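Long-range contacts in ABC transporter, substrate binding protein (Polyamine) (Agrobacterium tumefaciens, PDB 4EUO), which binds gamma-aminobutyric acid (GABA) in the periplasm and probably delivers it to an ABC transporter for uptake into the cell: residues Ser6-Thr11 with Gly36-Gly41; Ala18-Lys23 with Gln251-Met256; Asn50-Asp55 with Val229-Thr234; Lys131-Lys136 with Ile177-Gly182. All coordinates share one frame; numbering follows the deposited sequence. Where two conformers were deposited one is given.

Contact 1. Residues Ser6-Thr11 with Gly36-Gly41. With ABU (gamma-amino-butanoic acid), chain E.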
# COMPACT_ATOMS: atom_id res chain seq x y z
N SER A 6 -4.05 11.37 -7.91
CA SER A 6 -4.83 10.81 -6.82
C SER A 6 -4.02 9.78 -6.06
O SER A 6 -3.40 8.91 -6.66
CB SER A 6 -6.09 10.12 -7.35
OG SER A 6 -6.80 9.46 -6.32
N SER A 7 -4.05 9.87 -4.74
CA SER A 7 -3.34 8.90 -3.89
C SER A 7 -4.13 8.69 -2.59
O SER A 7 -5.33 8.96 -2.55
CB SER A 7 -1.87 9.30 -3.72
OG SER A 7 -1.16 8.25 -3.08
N TRP A 8 -3.47 8.19 -1.55
CA TRP A 8 -4.12 7.67 -0.39
C TRP A 8 -4.30 8.66 0.73
O TRP A 8 -4.68 8.27 1.84
CB TRP A 8 -3.32 6.41 0.06
CG TRP A 8 -3.34 5.37 -1.01
CD1 TRP A 8 -2.48 5.25 -2.07
CD2 TRP A 8 -4.33 4.35 -1.19
NE1 TRP A 8 -2.89 4.25 -2.91
CE2 TRP A 8 -4.04 3.68 -2.40
CE3 TRP A 8 -5.48 3.98 -0.47
CZ2 TRP A 8 -4.80 2.61 -2.88
CZ3 TRP A 8 -6.26 2.94 -0.96
CH2 TRP A 8 -5.90 2.24 -2.13
N GLY A 9 -4.04 9.93 0.44
CA GLY A 9 -4.26 11.00 1.39
C GLY A 9 -3.23 11.07 2.48
O GLY A 9 -2.30 10.25 2.56
N GLY A 10 -3.43 12.05 3.33
CA GLY A 10 -2.66 12.22 4.55
C GLY A 10 -1.18 12.32 4.34
O GLY A 10 -0.71 12.87 3.35
N THR A 11 -0.45 11.73 5.28
CA THR A 11 1.00 11.84 5.32
C THR A 11 1.67 11.28 4.12
O THR A 11 2.67 11.81 3.64
CB THR A 11 1.55 11.33 6.63
OG1 THR A 11 1.01 10.03 6.90
CG2 THR A 11 1.22 12.27 7.79
N GLY A 36 -8.17 12.62 -4.33
CA GLY A 36 -8.33 11.33 -3.72
C GLY A 36 -9.29 11.40 -2.54
O GLY A 36 -10.06 12.36 -2.41
N PRO A 37 -9.25 10.40 -1.67
CA PRO A 37 -8.35 9.24 -1.72
C PRO A 37 -8.68 8.26 -2.84
O PRO A 37 -9.82 8.13 -3.28
CB PRO A 37 -8.54 8.60 -0.34
CG PRO A 37 -10.00 8.91 -0.04
CD PRO A 37 -10.18 10.33 -0.52
N THR A 38 -7.66 7.50 -3.27
CA THR A 38 -7.88 6.49 -4.29
C THR A 38 -9.07 5.65 -3.91
O THR A 38 -9.14 5.13 -2.79
CB THR A 38 -6.65 5.64 -4.46
OG1 THR A 38 -5.64 6.53 -4.96
CG2 THR A 38 -6.86 4.45 -5.43
N ASP A 39 -9.97 5.45 -4.85
CA ASP A 39 -11.19 4.70 -4.64
C ASP A 39 -11.50 4.05 -5.97
O ASP A 39 -11.70 4.77 -6.96
CB ASP A 39 -12.29 5.66 -4.18
CG ASP A 39 -13.62 5.01 -3.89
OD1 ASP A 39 -14.11 5.16 -2.75
OD2 ASP A 39 -14.16 4.35 -4.80
N TYR A 40 -11.53 2.72 -6.01
CA TYR A 40 -11.69 2.03 -7.26
C TYR A 40 -13.08 2.19 -7.84
O TYR A 40 -13.22 2.20 -9.08
CB TYR A 40 -11.30 0.56 -7.12
CG TYR A 40 -9.91 0.38 -6.53
CD1 TYR A 40 -8.82 1.12 -6.99
CD2 TYR A 40 -9.68 -0.57 -5.55
CE1 TYR A 40 -7.55 0.96 -6.43
CE2 TYR A 40 -8.42 -0.74 -4.98
CZ TYR A 40 -7.36 0.02 -5.44
OH TYR A 40 -6.11 -0.09 -4.90
N GLY A 41 -14.09 2.36 -6.98
CA GLY A 41 -15.45 2.61 -7.46
C GLY A 41 -15.53 3.97 -8.14
O GLY A 41 -16.14 4.09 -9.22
N ABU E . -1.63 0.92 -0.63
CD ABU E . -0.62 1.42 0.32
CB ABU E . -0.91 2.83 0.75
CG ABU E . 0.15 3.29 1.69
C ABU E . -0.07 4.65 2.33
O ABU E . 0.63 4.94 3.42
OXT ABU E . -1.00 5.48 1.92

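Contact 2. Residues Ala18-Lys23 with Gln251-Met256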
# COMPACT_ATOMS: atom_id res chain seq x y z
N ALA A 18 5.49 16.46 -1.99
CA ALA A 18 6.78 17.09 -1.79
C ALA A 18 7.84 16.50 -2.70
O ALA A 18 8.67 17.23 -3.24
CB ALA A 18 7.21 16.94 -0.34
N ALA A 19 7.86 15.16 -2.86
CA ALA A 19 8.89 14.50 -3.65
C ALA A 19 8.76 14.65 -5.15
O ALA A 19 9.76 14.57 -5.86
CB ALA A 19 8.96 13.02 -3.29
N TRP A 20 7.52 14.78 -5.67
CA TRP A 20 7.25 14.73 -7.11
C TRP A 20 6.68 15.98 -7.75
O TRP A 20 6.94 16.21 -8.93
CB TRP A 20 6.30 13.54 -7.40
CG TRP A 20 6.83 12.19 -6.98
CD1 TRP A 20 8.13 11.87 -6.69
CD2 TRP A 20 6.07 10.98 -6.83
NE1 TRP A 20 8.22 10.53 -6.36
CE2 TRP A 20 6.97 9.96 -6.45
CE3 TRP A 20 4.70 10.66 -6.96
CZ2 TRP A 20 6.56 8.64 -6.22
CZ3 TRP A 20 4.31 9.35 -6.76
CH2 TRP A 20 5.22 8.36 -6.37
N ALA A 21 5.80 16.71 -7.06
CA ALA A 21 5.07 17.79 -7.71
C ALA A 21 5.86 18.93 -8.28
O ALA A 21 5.69 19.23 -9.46
CB ALA A 21 3.93 18.29 -6.85
N GLU A 22 6.82 19.48 -7.51
CA GLU A 22 7.64 20.57 -8.05
C GLU A 22 8.59 20.10 -9.11
O GLU A 22 8.81 20.82 -10.09
CB GLU A 22 8.36 21.33 -6.97
CG GLU A 22 7.42 22.34 -6.35
CD GLU A 22 8.07 23.29 -5.38
OE1 GLU A 22 7.76 24.50 -5.43
OE2 GLU A 22 8.92 22.84 -4.57
N LYS A 23 9.16 18.89 -8.96
CA LYS A 23 10.05 18.35 -9.98
C LYS A 23 9.32 18.30 -11.32
O LYS A 23 9.89 18.69 -12.34
CB LYS A 23 10.51 16.93 -9.59
CG LYS A 23 11.67 16.87 -8.60
CD LYS A 23 12.03 15.40 -8.28
CE LYS A 23 13.01 15.23 -7.15
NZ LYS A 23 12.42 15.59 -5.81
N GLN A 251 16.01 9.94 -8.53
CA GLN A 251 15.99 10.92 -7.45
C GLN A 251 14.60 11.09 -6.85
O GLN A 251 14.48 11.16 -5.63
CB GLN A 251 16.57 12.29 -7.91
CG GLN A 251 16.89 13.23 -6.75
CD GLN A 251 17.97 12.75 -5.82
OE1 GLN A 251 19.14 12.55 -6.21
NE2 GLN A 251 17.63 12.58 -4.56
N ALA A 252 13.57 11.16 -7.71
CA ALA A 252 12.17 11.29 -7.28
C ALA A 252 11.79 10.10 -6.37
O ALA A 252 11.15 10.32 -5.34
CB ALA A 252 11.26 11.35 -8.49
N GLN A 253 12.24 8.89 -6.72
CA GLN A 253 11.93 7.71 -5.89
C GLN A 253 12.70 7.74 -4.57
O GLN A 253 12.18 7.39 -3.49
CB GLN A 253 12.23 6.44 -6.66
CG GLN A 253 11.12 6.09 -7.64
CD GLN A 253 9.95 5.48 -6.91
OE1 GLN A 253 10.14 4.58 -6.09
NE2 GLN A 253 8.71 5.95 -7.18
N ALA A 254 13.99 8.16 -4.62
CA ALA A 254 14.76 8.26 -3.39
C ALA A 254 14.11 9.30 -2.48
O ALA A 254 14.02 9.09 -1.28
CB ALA A 254 16.21 8.68 -3.72
N ASP A 255 13.65 10.43 -3.03
CA ASP A 255 13.02 11.46 -2.20
C ASP A 255 11.70 11.00 -1.61
O ASP A 255 11.45 11.27 -0.44
CB ASP A 255 12.84 12.77 -2.99
CG ASP A 255 14.18 13.43 -3.39
OD1 ASP A 255 15.23 13.00 -2.87
OD2 ASP A 255 14.15 14.29 -4.27
N MET A 256 10.91 10.23 -2.36
CA MET A 256 9.65 9.67 -1.85
C MET A 256 10.00 8.73 -0.68
O MET A 256 9.37 8.76 0.38
CB MET A 256 8.95 8.94 -2.99
CG MET A 256 7.68 8.16 -2.58
SD MET A 256 8.04 6.54 -1.83
CE MET A 256 8.98 5.75 -3.13

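Contact 3. Residues Asn50-Asp55 with Val229-Thr234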
# COMPACT_ATOMS: atom_id res chain seq x y z
N ASN A 50 -17.02 8.93 -18.97
CA ASN A 50 -16.12 9.69 -19.83
C ASN A 50 -15.85 11.05 -19.19
O ASN A 50 -15.79 12.09 -19.85
CB ASN A 50 -16.67 9.82 -21.26
CG ASN A 50 -15.70 10.46 -22.21
OD1 ASN A 50 -16.09 11.08 -23.21
ND2 ASN A 50 -14.41 10.34 -21.94
N GLY A 51 -15.64 11.02 -17.87
CA GLY A 51 -15.40 12.21 -17.08
C GLY A 51 -14.18 12.04 -16.20
O GLY A 51 -14.23 12.36 -15.01
N VAL A 52 -13.09 11.52 -16.78
CA VAL A 52 -11.90 11.27 -15.97
C VAL A 52 -11.34 12.56 -15.45
O VAL A 52 -11.06 13.48 -16.23
CB VAL A 52 -10.87 10.46 -16.76
CG1 VAL A 52 -9.56 10.37 -15.98
CG2 VAL A 52 -11.41 9.08 -17.06
N THR A 53 -11.19 12.64 -14.14
CA THR A 53 -10.62 13.82 -13.52
C THR A 53 -9.33 13.50 -12.75
O THR A 53 -8.71 14.40 -12.20
CB THR A 53 -11.63 14.52 -12.64
OG1 THR A 53 -12.00 13.67 -11.57
CG2 THR A 53 -12.86 14.97 -13.43
N TRP A 54 -8.97 12.22 -12.67
CA TRP A 54 -7.71 11.78 -12.04
C TRP A 54 -6.83 11.34 -13.19
O TRP A 54 -7.18 10.41 -13.88
CB TRP A 54 -7.97 10.60 -11.10
CG TRP A 54 -8.77 10.89 -9.88
CD1 TRP A 54 -9.15 12.12 -9.39
CD2 TRP A 54 -9.31 9.92 -8.97
NE1 TRP A 54 -9.86 11.96 -8.22
CE2 TRP A 54 -10.00 10.62 -7.95
CE3 TRP A 54 -9.30 8.51 -8.94
CZ2 TRP A 54 -10.65 9.96 -6.90
CZ3 TRP A 54 -9.93 7.86 -7.88
CH2 TRP A 54 -10.60 8.58 -6.88
N ASP A 55 -5.70 12.01 -13.42
CA ASP A 55 -4.82 11.67 -14.55
C ASP A 55 -3.81 10.56 -14.23
O ASP A 55 -3.51 9.74 -15.07
CB ASP A 55 -4.12 12.95 -15.03
CG ASP A 55 -5.15 13.98 -15.46
OD1 ASP A 55 -6.00 13.63 -16.28
OD2 ASP A 55 -5.14 15.07 -14.88
N VAL A 229 -0.99 4.30 -12.33
CA VAL A 229 -1.82 4.01 -13.50
C VAL A 229 -2.47 5.28 -14.00
O VAL A 229 -2.51 6.30 -13.30
CB VAL A 229 -2.88 2.94 -13.18
CG1 VAL A 229 -2.21 1.64 -12.73
CG2 VAL A 229 -3.88 3.41 -12.12
N VAL A 230 -2.98 5.18 -15.24
CA VAL A 230 -3.63 6.30 -15.91
C VAL A 230 -5.02 5.88 -16.31
O VAL A 230 -5.17 5.01 -17.16
CB VAL A 230 -2.80 6.71 -17.15
CG1 VAL A 230 -3.51 7.85 -17.90
CG2 VAL A 230 -1.40 7.12 -16.76
N PRO A 231 -6.06 6.44 -15.68
CA PRO A 231 -7.42 6.01 -16.05
C PRO A 231 -7.76 6.23 -17.52
O PRO A 231 -7.41 7.28 -18.08
CB PRO A 231 -8.33 6.82 -15.13
CG PRO A 231 -7.45 7.13 -13.94
CD PRO A 231 -6.08 7.38 -14.56
N LYS A 232 -8.46 5.28 -18.12
CA LYS A 232 -8.86 5.34 -19.53
C LYS A 232 -9.80 6.53 -19.75
O LYS A 232 -10.88 6.61 -19.15
CB LYS A 232 -9.57 4.04 -19.89
CG LYS A 232 -9.87 3.97 -21.41
CD LYS A 232 -9.96 2.55 -21.94
CE LYS A 232 -9.87 2.49 -23.45
NZ LYS A 232 -8.46 2.60 -23.93
N GLY A 233 -9.37 7.43 -20.64
CA GLY A 233 -10.14 8.63 -20.93
C GLY A 233 -9.60 9.91 -20.34
O GLY A 233 -10.24 10.96 -20.46
N THR A 234 -8.44 9.87 -19.66
CA THR A 234 -7.80 11.08 -19.16
C THR A 234 -7.71 12.10 -20.32
O THR A 234 -7.42 11.69 -21.46
CB THR A 234 -6.37 10.80 -18.64
OG1 THR A 234 -5.69 12.05 -18.39
CG2 THR A 234 -5.56 9.95 -19.61

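Contact 4. Residues Lys131-Lys136 with Ile177-Gly182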
# COMPACT_ATOMS: atom_id res chain seq x y z
N LYS A 131 -8.89 -4.24 21.67
CA LYS A 131 -9.16 -4.06 20.24
C LYS A 131 -7.89 -4.05 19.43
O LYS A 131 -6.85 -3.60 19.89
CB LYS A 131 -10.02 -2.82 19.95
CG LYS A 131 -11.39 -2.77 20.64
CD LYS A 131 -12.30 -3.96 20.32
CE LYS A 131 -13.66 -3.86 20.98
NZ LYS A 131 -13.55 -3.72 22.46
N ARG A 132 -7.98 -4.60 18.23
CA ARG A 132 -6.88 -4.63 17.28
C ARG A 132 -7.43 -4.18 15.95
O ARG A 132 -8.62 -4.35 15.69
CB ARG A 132 -6.20 -6.01 17.17
CG ARG A 132 -7.16 -7.17 16.98
CD ARG A 132 -7.45 -7.88 18.33
NE ARG A 132 -6.27 -8.64 18.78
CZ ARG A 132 -5.86 -8.75 20.04
NH1 ARG A 132 -6.51 -8.13 21.03
NH2 ARG A 132 -4.80 -9.50 20.33
N THR A 133 -6.57 -3.59 15.12
CA THR A 133 -7.05 -3.02 13.85
C THR A 133 -6.43 -3.67 12.63
O THR A 133 -5.24 -4.03 12.60
CB THR A 133 -6.91 -1.48 13.89
OG1 THR A 133 -7.52 -0.94 12.73
CG2 THR A 133 -5.49 -0.98 13.93
N PHE A 134 -7.27 -3.82 11.61
CA PHE A 134 -6.90 -4.43 10.33
C PHE A 134 -7.56 -3.63 9.23
O PHE A 134 -8.62 -3.00 9.45
CB PHE A 134 -7.43 -5.86 10.26
CG PHE A 134 -6.72 -6.82 11.17
CD1 PHE A 134 -5.50 -7.39 10.80
CD2 PHE A 134 -7.27 -7.18 12.39
CE1 PHE A 134 -4.85 -8.31 11.63
CE2 PHE A 134 -6.58 -8.04 13.25
CZ PHE A 134 -5.40 -8.63 12.86
N TYR A 135 -7.00 -3.75 8.02
CA TYR A 135 -7.51 -3.06 6.83
C TYR A 135 -8.88 -3.57 6.46
O TYR A 135 -9.11 -4.78 6.35
CB TYR A 135 -6.51 -3.29 5.71
CG TYR A 135 -6.69 -2.53 4.43
CD1 TYR A 135 -7.15 -1.22 4.42
CD2 TYR A 135 -6.24 -3.06 3.22
CE1 TYR A 135 -7.20 -0.47 3.24
CE2 TYR A 135 -6.26 -2.32 2.05
CZ TYR A 135 -6.71 -1.02 2.08
OH TYR A 135 -6.72 -0.29 0.92
N LYS A 136 -9.80 -2.63 6.20
CA LYS A 136 -11.16 -2.98 5.91
C LYS A 136 -11.40 -3.63 4.57
O LYS A 136 -12.31 -4.48 4.42
CB LYS A 136 -12.00 -1.69 5.99
CG LYS A 136 -13.52 -1.90 5.90
CD LYS A 136 -14.22 -0.57 6.20
CE LYS A 136 -15.71 -0.61 5.95
NZ LYS A 136 -16.38 -1.63 6.80
N ILE A 177 -11.37 -3.51 15.04
CA ILE A 177 -11.88 -2.22 14.58
C ILE A 177 -11.16 -2.06 13.21
O ILE A 177 -9.92 -2.11 13.15
CB ILE A 177 -11.55 -1.04 15.51
CG1 ILE A 177 -12.22 -1.22 16.87
CG2 ILE A 177 -12.01 0.29 14.84
CD1 ILE A 177 -11.91 -0.14 17.85
N TRP A 178 -11.92 -1.89 12.14
CA TRP A 178 -11.34 -1.83 10.81
C TRP A 178 -10.84 -0.45 10.48
O TRP A 178 -11.44 0.54 10.91
CB TRP A 178 -12.40 -2.23 9.78
CG TRP A 178 -12.98 -3.59 10.04
CD1 TRP A 178 -14.17 -3.88 10.67
CD2 TRP A 178 -12.41 -4.84 9.66
NE1 TRP A 178 -14.36 -5.24 10.71
CE2 TRP A 178 -13.28 -5.86 10.10
CE3 TRP A 178 -11.20 -5.21 9.01
CZ2 TRP A 178 -13.01 -7.21 9.90
CZ3 TRP A 178 -10.95 -6.55 8.80
CH2 TRP A 178 -11.84 -7.54 9.25
N TRP A 179 -9.72 -0.37 9.72
CA TRP A 179 -9.26 0.93 9.21
C TRP A 179 -9.56 0.98 7.72
O TRP A 179 -9.22 0.08 6.95
CB TRP A 179 -7.78 1.28 9.54
CG TRP A 179 -6.71 0.29 9.17
CD1 TRP A 179 -6.20 -0.69 9.96
CD2 TRP A 179 -5.95 0.27 7.96
NE1 TRP A 179 -5.16 -1.33 9.33
CE2 TRP A 179 -4.99 -0.77 8.09
CE3 TRP A 179 -5.95 1.05 6.79
CZ2 TRP A 179 -4.04 -1.03 7.11
CZ3 TRP A 179 -4.99 0.79 5.83
CH2 TRP A 179 -4.07 -0.26 5.97
N SER A 180 -10.23 2.09 7.33
CA SER A 180 -10.61 2.29 5.92
C SER A 180 -9.51 2.93 5.11
O SER A 180 -9.56 2.88 3.88
CB SER A 180 -11.83 3.19 5.84
OG SER A 180 -12.93 2.52 6.41
N GLY A 181 -8.61 3.61 5.77
CA GLY A 181 -7.54 4.31 5.08
C GLY A 181 -6.42 4.61 6.03
O GLY A 181 -6.51 4.33 7.23
N GLY A 182 -5.38 5.22 5.50
CA GLY A 182 -4.16 5.43 6.27
C GLY A 182 -4.32 6.30 7.50
O GLY A 182 -3.87 5.92 8.58
O HOH W 1 -8.17 2.63 1.56

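Contact 1. Residues Ser6-Thr11 with Gly36-Gly41
Trp8 lays its indole between Thr38 on one face and the bound gamma-amino-butanoic acid on the other. This is one wall of the ligand pocket of a periplasmic binding protein, formed where two loops leave the C-terminal ends of the parallel strands 3-6 and 32-35. The Thr38 CB sits over the six-membered ring of Trp8 as a CH-pi contact, 3.9 Å from the ring centroid and 15° off the normal. Its CG2 reaches Trp8 CZ2 at 3.8 Å. On the opposite face the ligand CB and N lie above the indole, with N offset toward the rim. The ligand carboxylate comes closest to the base of the side chain, where ABU OXT is 3.1 Å from Trp8 CB. Trp8 CG stands anti to the carbonyl carbon (chi1 -62°). CB points away from 36-41, but the ring reaches back to it. Its NE1 is bonded to Asp58, and this should fix the rotation of the indole.

Tyr40 meets the same ring in its plane, at the edge. Its OH is 3.6 Å from Trp8 CZ2, and the two side chains cross at about a right angle. That hydroxyl is hydrogen-bonded to Glu60, another pocket residue.

The backbones are tied by one bond, Thr38 N to Ser7 O at 2.8 Å, with the donor above the carbonyl plane. Pro37 follows a cis peptide, and its CA makes a CA-H...O contact with the same oxygen. Thr38 OG1 has its main partner in Asp58 O. A weak hydrogen bond from Ser6 OG reaches Thr38 OG1 at 3.4 Å.

Contact 2. Residues Ala18-Lys23 with Gln251-Met256
Two helices of the binding-protein fold pack here, the long helix 10-28 and helix 250-260 from far along the chain. Their short segments run roughly antiparallel at 145°, with axes 8.6 Å apart. Small residues allow this close approach. Ala19 CB touches the backbone of the partner helix directly, 3.5 Å from Met256 N, and also meets the CB atoms of Asp255 and Met256.

Trp20 lies beside this contact. Its CD1 is 3.6 Å from Ala252 CB. Its NE1 gives a weak, bent hydrogen bond to Ala252 O at 3.1 Å, and that oxygen lies near the indole plane. The same carbonyl accepts the helical bond from Met256 N, so it has two donors. Trp20 and Met256 lie side by side, pointing the same way, and Trp20 CZ2 is 3.8 Å from Met256 CG. Gln253 NE2 comes obliquely to Trp20 CZ2. Its amide is bonded elsewhere, OE1 to Val265 N and NE2 to Ser98 O and Ala247 O.

Lys23 spans the more exposed margin. Its chain is extended until chi4 (70°), where NZ turns toward the carboxylate of Asp255. The salt bridge from Lys23 NZ to Asp255 OD2 is 2.7 Å and uses the anti lone pair of OD2. The same NZ bonds Ala19 O at 2.8 Å, in the previous turn of its own helix. Asp255 OD1 is taken by Gln251 NE2 from the syn side, so both carboxylate oxygens are engaged. Phe243 and Ala247 of helix 237-247 also touch Trp20. This is roughly antiparallel helix-helix packing, close at the alanines, with a salt bridge at its more exposed margin.

Contact 3. Residues Asn50-Asp55 with Val229-Thr234
Val52 fits its two methyls against the type II beta turn Pro231-Thr234. The contact joins two loops of the alpha/beta fold, one leading into strand 56-60 and the other leaving strand 215-229. Val52 CG1 is anti to the backbone N (chi1 172°) and lies 3.9 Å from Pro231 CB and close to Thr234 CA. CG2, anti to the carbonyl carbon, approaches Lys232 O at 3.3 Å. Gly233 takes the positive-phi corner of the turn, and its backbone lies close to Val52 CG2.

Pro231 CG and CD lie against the backbone of 54-55. Pro231 CG is 3.3 Å from Trp54 O, and Pro231 CD is 3.5 Å from Asp55 O. Val230 adds CG1 near Asp55 O, and its CA makes a CA-H...O contact with that oxygen. Both carbonyl oxygens are buried, and neither has a hydrogen-bonding partner in the model. The Trp54 indole turns elsewhere and bonds Asp35.

Asp55 and Thr234 form the polar end of the contact, their side chains crossing at about a right angle. Asp55 OD2 is held by Val4 N, which should steady the carboxylate. Thr234 OG1 stands anti to its backbone N (chi1 169°) and also accepts a bond from Asn236 N. It donates to Asp55 OD1 at 2.7 Å, meeting that oxygen on the anti side, 25° out of the carboxylate plane.

Contact 4. Residues Lys131-Lys136 with Ile177-Gly182
Tyr135 stacks on Trp179 at the tightly packed end of two neighbouring parallel strands, 132-135 and 176-179, in the mixed sheet. The rings form an offset stack, centroids 4.5 Å apart and planes at 28°. Tyr135 CD1 comes within 3.3 Å of Trp179 CZ3, and Tyr135 CA lies over the five-membered ring. Trp179 takes the crowded position for CG (chi1 54°), between its backbone N and carbonyl carbon. Its NE1 bonds Ser198 O, on strand 196-200 at the far side of strand 132-135. Thr133 OG1 lies at the indole edge, 3.1 Å from Trp179 CD1, and donates to Ile177 O at 2.7 Å. Backbone bonds from Ile177 N to Arg132 O, Trp179 N to Phe134 O and Lys136 N to Trp179 O close the pairing. Trp178, partly exposed on the other side of the sheet, rests CZ3 against Phe134 CB and puts its ring edge near Tyr135 O.

The outer margin is looser. Lys131 CG nears Ile177 CD1 in one of two conformers, so this is doubtful. Lys136 runs past Trp178, with CD 3.4 Å from Ser180 OG. A water joins Ser180 O, at 2.7 Å, to Tyr135 OH by a weak second bond.

Tyr135 OH also bonds Glu60 of the ligand pocket. The stack and this bond should together restrain the phenol, so Tyr135 is probably a second-shell support for Glu60.

How the contacts relate
Contact 1 is the one that touches the ligand, through Trp8. Contact 4 touches contact 1: Tyr135 OH is 3.8 Å from Trp8 CZ3, and the Tyr135 side chain is about 5 Å from gamma-amino-butanoic acid at the nearest atoms. Glu60 bonds both Tyr40 of contact 1 and Tyr135 of contact 4. Contact 3 also touches contact 1, where Trp54 CD2 packs on Ser6 CB at 3.6 Å. Contact 2 shares helix 10-28 with contact 1, yet their nearest atoms are about 7 Å apart. Its Met256 side chain is about 9 Å from the ligand at the nearest atoms. Contacts 2 and 4 lie on opposite sides of the chain's centre, their own centres about 29 Å apart.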